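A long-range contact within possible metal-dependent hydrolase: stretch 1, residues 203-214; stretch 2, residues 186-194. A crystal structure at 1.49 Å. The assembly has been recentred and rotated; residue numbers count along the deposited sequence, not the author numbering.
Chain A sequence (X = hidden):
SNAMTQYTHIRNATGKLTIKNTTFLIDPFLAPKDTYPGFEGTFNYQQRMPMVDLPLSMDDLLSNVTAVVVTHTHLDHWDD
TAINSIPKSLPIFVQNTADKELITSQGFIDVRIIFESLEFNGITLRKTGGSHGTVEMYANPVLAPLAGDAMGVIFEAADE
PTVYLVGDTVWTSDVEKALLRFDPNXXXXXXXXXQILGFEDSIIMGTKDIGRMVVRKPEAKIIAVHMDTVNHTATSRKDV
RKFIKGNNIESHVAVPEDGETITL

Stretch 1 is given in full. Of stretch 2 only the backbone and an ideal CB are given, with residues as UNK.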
# COMPACT_ATOMS: atom_id res chain seq x y z
N ILE A 203 8.92 13.43 -4.18
CA ILE A 203 7.67 12.67 -4.28
C ILE A 203 7.75 11.48 -5.23
O ILE A 203 6.81 10.69 -5.30
CB ILE A 203 6.50 13.57 -4.70
CG1 ILE A 203 6.80 14.22 -6.06
CG2 ILE A 203 6.22 14.61 -3.62
CD1 ILE A 203 5.62 15.01 -6.65
N ILE A 204 8.84 11.37 -5.99
CA ILE A 204 9.05 10.20 -6.83
C ILE A 204 10.50 9.73 -6.66
O ILE A 204 11.13 10.06 -5.66
CB ILE A 204 8.71 10.44 -8.33
CG1 ILE A 204 9.51 11.61 -8.92
CG2 ILE A 204 7.21 10.73 -8.49
CD1 ILE A 204 9.31 11.80 -10.45
N MSE A 205 10.99 8.96 -7.60
CA MSE A 205 12.36 8.43 -7.52
C MSE A 205 13.40 9.30 -8.23
O MSE A 205 13.06 10.26 -8.93
CB MSE A 205 12.39 7.01 -8.08
CG MSE A 205 11.75 6.00 -7.15
SE MSE A 205 11.46 4.29 -8.01
CE MSE A 205 10.77 3.33 -6.48
N GLY A 206 14.67 8.98 -8.01
CA GLY A 206 15.79 9.64 -8.67
C GLY A 206 16.95 8.67 -8.85
O GLY A 206 16.76 7.45 -8.89
N THR A 207 18.16 9.21 -8.95
CA THR A 207 19.32 8.38 -9.24
C THR A 207 19.61 7.34 -8.15
O THR A 207 20.02 6.22 -8.46
CB THR A 207 20.58 9.23 -9.49
OG1 THR A 207 20.73 10.18 -8.44
CG2 THR A 207 20.47 9.96 -10.83
N LYS A 208 19.38 7.69 -6.88
CA LYS A 208 19.61 6.71 -5.81
C LYS A 208 18.82 5.43 -6.07
O LYS A 208 19.33 4.32 -5.87
CB LYS A 208 19.23 7.29 -4.45
CG LYS A 208 19.66 6.44 -3.28
CD LYS A 208 19.42 7.18 -1.96
CE LYS A 208 19.95 8.61 -2.00
NZ LYS A 208 21.44 8.68 -1.98
N ASP A 209 17.58 5.60 -6.50
CA ASP A 209 16.71 4.47 -6.80
C ASP A 209 17.17 3.66 -8.00
O ASP A 209 17.03 2.44 -8.03
CB ASP A 209 15.28 4.97 -6.99
CG ASP A 209 14.84 5.85 -5.83
OD1 ASP A 209 14.43 5.28 -4.80
OD2 ASP A 209 14.99 7.09 -5.91
N ILE A 210 17.71 4.34 -9.01
CA ILE A 210 18.24 3.63 -10.15
C ILE A 210 19.38 2.72 -9.73
O ILE A 210 19.44 1.56 -10.12
CB ILE A 210 18.72 4.60 -11.24
CG1 ILE A 210 17.56 5.45 -11.74
CG2 ILE A 210 19.40 3.84 -12.39
CD1 ILE A 210 17.97 6.44 -12.83
N GLY A 211 20.29 3.23 -8.91
CA GLY A 211 21.40 2.42 -8.46
C GLY A 211 20.88 1.22 -7.67
O GLY A 211 21.37 0.10 -7.82
N ARG A 212 19.88 1.47 -6.83
CA ARG A 212 19.36 0.41 -5.96
C ARG A 212 18.64 -0.63 -6.80
O ARG A 212 18.71 -1.83 -6.51
CB ARG A 212 18.42 0.99 -4.90
CG ARG A 212 18.03 0.00 -3.81
CD ARG A 212 17.09 0.63 -2.78
NE ARG A 212 17.65 1.85 -2.21
CZ ARG A 212 17.14 3.06 -2.41
NH1 ARG A 212 16.03 3.21 -3.14
NH2 ARG A 212 17.71 4.13 -1.87
N MSE A 213 17.96 -0.19 -7.85
CA MSE A 213 17.24 -1.13 -8.70
C MSE A 213 18.19 -2.09 -9.42
O MSE A 213 17.87 -3.27 -9.62
CB MSE A 213 16.37 -0.40 -9.74
CG MSE A 213 15.38 -1.29 -10.49
SE MSE A 213 14.02 -1.98 -9.27
CE MSE A 213 12.98 -0.40 -9.01
N VAL A 214 19.35 -1.58 -9.82
CA VAL A 214 20.32 -2.39 -10.51
C VAL A 214 20.89 -3.47 -9.58
O VAL A 214 21.15 -4.60 -10.01
CB VAL A 214 21.45 -1.53 -11.11
CG1 VAL A 214 22.61 -2.39 -11.58
CG2 VAL A 214 20.90 -0.68 -12.26
N UNK A 186 11.60 -6.20 -17.13
CA UNK A 186 11.70 -4.82 -17.60
C UNK A 186 11.10 -3.93 -16.53
O UNK A 186 10.00 -4.21 -16.04
CB UNK A 186 11.00 -4.62 -18.94
N UNK A 187 11.80 -2.87 -16.15
CA UNK A 187 11.35 -2.01 -15.06
C UNK A 187 11.36 -0.56 -15.51
O UNK A 187 12.43 0.00 -15.77
CB UNK A 187 12.23 -2.19 -13.82
N UNK A 188 10.18 0.04 -15.61
CA UNK A 188 10.04 1.41 -16.08
C UNK A 188 9.85 2.30 -14.85
O UNK A 188 8.87 2.15 -14.12
CB UNK A 188 8.87 1.55 -17.06
N UNK A 189 10.81 3.20 -14.63
CA UNK A 189 10.89 3.99 -13.40
C UNK A 189 10.77 5.48 -13.66
O UNK A 189 11.33 5.99 -14.64
CB UNK A 189 12.21 3.70 -12.68
N UNK A 190 10.03 6.17 -12.80
CA UNK A 190 9.90 7.62 -12.87
C UNK A 190 10.99 8.27 -12.02
O UNK A 190 10.89 8.30 -10.79
CB UNK A 190 8.51 8.07 -12.41
N UNK A 191 12.03 8.77 -12.68
CA UNK A 191 13.26 9.12 -11.98
C UNK A 191 13.61 10.60 -12.04
O UNK A 191 14.76 10.99 -11.79
CB UNK A 191 14.42 8.31 -12.56
N UNK A 192 12.61 11.43 -12.33
CA UNK A 192 12.83 12.87 -12.41
C UNK A 192 12.99 13.59 -11.08
O UNK A 192 13.26 14.79 -11.07
CB UNK A 192 11.66 13.51 -13.17
N UNK A 193 12.82 12.89 -9.97
CA UNK A 193 13.09 13.47 -8.65
C UNK A 193 12.36 14.81 -8.48
O UNK A 193 12.96 15.86 -8.19
CB UNK A 193 14.60 13.66 -8.45
N UNK A 194 11.04 14.77 -8.68
CA UNK A 194 10.19 15.93 -8.50
C UNK A 194 10.26 16.41 -7.05
O UNK A 194 10.14 15.61 -6.12
CB UNK A 194 8.75 15.61 -8.89

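Stretch 2 opens as a strand, positions 186 to 190, running nearly antiparallel to helix 207-214 at 162°, with the axes 9.7 Å apart at closest approach.

Position 186 has nothing of stretch 1 within 5.5 Å of its CB, so this contact sets no preference beyond the extended backbone, which beta-branched residues favour. The deposited residue is Val 186.

At 187 the CA-to-CB bond points toward stretch 1, and the CB lies 4.7 Å from CG of Met 213. No charge or polar group waits there, so leucine, isoleucine, valine or methionine would all suit, isoleucine and valine best fitting a strand. It is Ile 187, whose CD1 reaches SE of the selenomethionine Met 213 at 3.7 Å.

Position 188 again has stretch 1 out of reach; a strand-forming residue suffices, and Ile 188 fills it.

Position 189 points toward the helix, its CB 4.8 Å from SE of Met 205. Between that selenium and the helix residues Asp 209, Ile 210 and Met 213 lies a gap that calls for a long, flexible apolar chain; leucine would be plausible, methionine reaches further. The residue is Met 189, a selenomethionine, which has the largest area of its stretch covered here. Its SE lies 3.9 Å from CB of Met 213, and with chi3 at 61° its CE comes within 3.6 Å of SE of Met 205 and 3.7 Å of CB of Asp 209.

At 190 the CB points sideways, 4.3 Å from CD1 of Ile 204. The backbone does the polar work: N of Met 205 gives a weak hydrogen bond to O of position 190, at 3.3 Å. Many medium-sized side chains could fit. Asn 190 is found, its ND2 hydrogen-bonded elsewhere in the structure.

Position 191 leaves the strand, with its CB sideways and 4.0 Å from CD1 of Ile 210. A small residue with a methyl, such as alanine, valine or threonine, would pack there. Thr 191 sets its CG2 3.7 Å from CG1 of Ile 210, while its backbone O receives a CA-H...O contact from CA of Gly 206 at 3.6 Å.

At 192 phi/psi of -75/-5 do not demand glycine. An ideal CB would only touch CD1 of Ile 204, at 4.0 Å, and the bond points away, so this contact leaves the choice open. Gly 192 is deposited; its N, buried by the contact, finds no partner.

Position 193 has positive phi and psi, 51/55, which asparagine or glycine tolerate easily. Its N donates to O of Met 205 at 2.8 Å, whatever the side chain. Tyr 193 takes the place, its CD1 3.9 Å from CA of Gly 206; a CB on that glycine would lie only 2.7 Å from CD1.

Position 194 points toward two isoleucines at close range, favouring a small apolar residue. Ala 194 places its CB 3.7 Å from CG1 of Ile 203, and its O accepts a hydrogen bond from N of Ile 203 at 3.2 Å.

Stretch 2, residues 186-194: VIIMNTGYA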
# COMPACT_ATOMS: atom_id res chain seq x y z
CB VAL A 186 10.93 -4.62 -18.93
CG1 VAL A 186 10.99 -3.15 -19.39
CG2 VAL A 186 11.47 -5.55 -20.00
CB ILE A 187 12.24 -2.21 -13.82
CG1 ILE A 187 12.26 -3.69 -13.43
CG2 ILE A 187 11.78 -1.31 -12.66
CD1 ILE A 187 13.25 -4.03 -12.30
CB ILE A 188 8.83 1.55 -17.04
CG1 ILE A 188 8.99 0.61 -18.23
CG2 ILE A 188 8.68 2.98 -17.51
CD1 ILE A 188 7.71 0.43 -19.05
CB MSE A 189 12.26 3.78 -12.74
CG MSE A 189 12.67 2.34 -12.54
SE MSE A 189 14.49 2.29 -11.82
CE MSE A 189 14.22 3.26 -10.15
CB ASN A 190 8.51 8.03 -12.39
CG ASN A 190 7.42 7.60 -13.36
OD1 ASN A 190 7.70 7.32 -14.53
ND2 ASN A 190 6.17 7.54 -12.89
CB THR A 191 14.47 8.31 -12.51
OG1 THR A 191 14.71 8.63 -13.89
CG2 THR A 191 14.20 6.82 -12.39
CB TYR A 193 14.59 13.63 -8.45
CG TYR A 193 15.07 13.67 -7.02
CD1 TYR A 193 14.98 12.55 -6.20
CD2 TYR A 193 15.66 14.82 -6.50
CE1 TYR A 193 15.45 12.58 -4.88
CE2 TYR A 193 16.14 14.86 -5.20
CZ TYR A 193 16.02 13.74 -4.41
OH TYR A 193 16.50 13.80 -3.11
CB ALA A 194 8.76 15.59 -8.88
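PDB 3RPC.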